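Local coordinates for hypothetical protein (ST2072) (Sulfolobus tokodaii, PDB 1VE0) that is of unknown function but binds zinc, belongs to the UPF0047 (YjbQ) family and forms an assembly of three chains, at residues S55-M58 with K59-N63. Sequence-based numbering, arbitrary orientation.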
loop_
_atom_site.group_PDB
_atom_site.type_symbol
_atom_site.label_atom_id
_atom_site.label_comp_id
_atom_site.label_asym_id
_atom_site.label_seq_id
_atom_site.Cartn_x
_atom_site.Cartn_y
_atom_site.Cartn_z
ATOM N N SER A 55 15.272 -15.665 -7.602
ATOM C CA SER A 55 16.612 -15.130 -7.386
ATOM C C SER A 55 16.934 -13.788 -8.048
ATOM O O SER A 55 17.384 -12.855 -7.376
ATOM C CB SER A 55 17.660 -16.154 -7.820
ATOM O OG SER A 55 18.949 -15.589 -7.690
ATOM N N GLY A 56 16.719 -13.690 -9.357
ATOM C CA GLY A 56 17.019 -12.455 -10.060
ATOM C C GLY A 56 16.153 -11.294 -9.605
ATOM O O GLY A 56 16.636 -10.182 -9.371
ATOM N N LEU A 57 14.860 -11.573 -9.465
ATOM C CA LEU A 57 13.886 -10.576 -9.047
ATOM C C LEU A 57 14.226 -10.036 -7.651
ATOM O O LEU A 57 14.051 -8.855 -7.375
ATOM C CB LEU A 57 12.499 -11.221 -9.077
ATOM C CG LEU A 57 11.254 -10.403 -9.392
ATOM C CD1 LEU A 57 11.439 -9.593 -10.671
ATOM C CD2 LEU A 57 10.074 -11.367 -9.520
HETATM N N MSE A 58 14.734 -10.894 -6.773
HETATM C CA MSE A 58 15.088 -10.450 -5.432
HETATM C C MSE A 58 16.154 -9.357 -5.521
HETATM O O MSE A 58 16.248 -8.503 -4.642
HETATM C CB MSE A 58 15.569 -11.631 -4.590
HETATM C CG MSE A 58 14.447 -12.572 -4.179
HETATM SE SE MSE A 58 13.149 -11.688 -2.994
HETATM C CE MSE A 58 13.993 -12.190 -1.312
ATOM N N LYS A 59 16.944 -9.377 -6.594
ATOM C CA LYS A 59 17.959 -8.352 -6.811
ATOM C C LYS A 59 17.296 -7.134 -7.477
ATOM O O LYS A 59 17.544 -5.992 -7.094
ATOM C CB LYS A 59 19.077 -8.868 -7.725
ATOM C CG LYS A 59 19.980 -9.941 -7.137
ATOM C CD LYS A 59 21.086 -10.249 -8.139
ATOM C CE LYS A 59 22.087 -11.269 -7.630
ATOM N NZ LYS A 59 21.559 -12.655 -7.671
ATOM N N ASP A 60 16.463 -7.396 -8.485
ATOM C CA ASP A 60 15.746 -6.346 -9.216
ATOM C C ASP A 60 14.980 -5.368 -8.309
ATOM O O ASP A 60 15.012 -4.156 -8.537
ATOM C CB ASP A 60 14.744 -6.973 -10.198
ATOM C CG ASP A 60 15.418 -7.690 -11.361
ATOM O OD1 ASP A 60 14.778 -8.600 -11.947
ATOM O OD2 ASP A 60 16.573 -7.342 -11.697
ATOM N N PHE A 61 14.278 -5.880 -7.296
ATOM C CA PHE A 61 13.516 -4.991 -6.416
ATOM C C PHE A 61 14.433 -3.928 -5.817
ATOM O O PHE A 61 14.086 -2.749 -5.775
ATOM C CB PHE A 61 12.835 -5.761 -5.265
ATOM C CG PHE A 61 11.794 -6.748 -5.712
ATOM C CD1 PHE A 61 10.804 -6.380 -6.625
ATOM C CD2 PHE A 61 11.820 -8.060 -5.243
ATOM C CE1 PHE A 61 9.858 -7.306 -7.069
ATOM C CE2 PHE A 61 10.881 -8.992 -5.682
ATOM C CZ PHE A 61 9.895 -8.612 -6.601
ATOM N N LEU A 62 15.602 -4.366 -5.357
ATOM C CA LEU A 62 16.584 -3.483 -4.743
ATOM C C LEU A 62 17.232 -2.552 -5.760
ATOM O O LEU A 62 17.326 -1.348 -5.530
ATOM C CB LEU A 62 17.656 -4.317 -4.038
ATOM C CG LEU A 62 17.060 -5.294 -3.022
ATOM C CD1 LEU A 62 18.164 -6.166 -2.442
ATOM C CD2 LEU A 62 16.344 -4.505 -1.931
ATOM N N ASN A 63 17.668 -3.102 -6.887
ATOM C CA ASN A 63 18.297 -2.280 -7.914
ATOM C C ASN A 63 17.358 -1.241 -8.514
ATOM O O ASN A 63 17.780 -0.132 -8.848
ATOM C CB ASN A 63 18.889 -3.160 -9.020
ATOM C CG ASN A 63 20.067 -3.973 -8.532
ATOM O OD1 ASN A 63 20.852 -3.501 -7.707
ATOM N ND2 ASN A 63 20.210 -5.193 -9.048
#
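The ring of Phe61 overlaps the side chain of Leu57 one turn earlier in helix 55-68, with Leu57 CG lying 3.6 Å from Phe61 CZ and methyl CD2 near the same ring corner. The inner part of the ring lies against backbone instead: Leu57 O sits over one face, displaced toward the rim, 3.2 Å from Phe61 CD2. That carbonyl also accepts the i+4 helix bond from Phe61 N, a nearly straight one at 163°. With CG anti to its own carbonyl carbon (chi1 -64°), the ring is directed back along the helix, toward Leu57. The selenium of Met58 makes a looser approach beyond the rim rather than over a face, SE to Phe61 CE2 4.4 Å.

Gly56 O takes two backbone donors. Asp60 N reaches it in the carbonyl plane at 2.9 Å, in the usual alpha-helical bond, while Lys59 N comes from above that plane with a more bent N-H geometry (134°). Asp60 crosses Leu57 at about a right angle, its OD1 3.7 Å from Leu57 CD1. The carboxylate faces the second subunit, where OD1 accepts from the backbone N of His77, a zinc ligand, and OD2 from that of Glu76.

Phe61 further packs on Ile49 and Asn51 of strand 46-51, on Ile115 and Leu117 of strand 113-118, and on Ala91 of the second subunit. An alanine here would remove the ring and is likely to open a gap beside Leu57, Ile115 and Leu117. The contact thus joins an apolar seam, which seats the helix on the three-stranded sheet, to a buried carboxylate whose two bonds across the subunit boundary probably help position the backbone at a zinc-binding histidine.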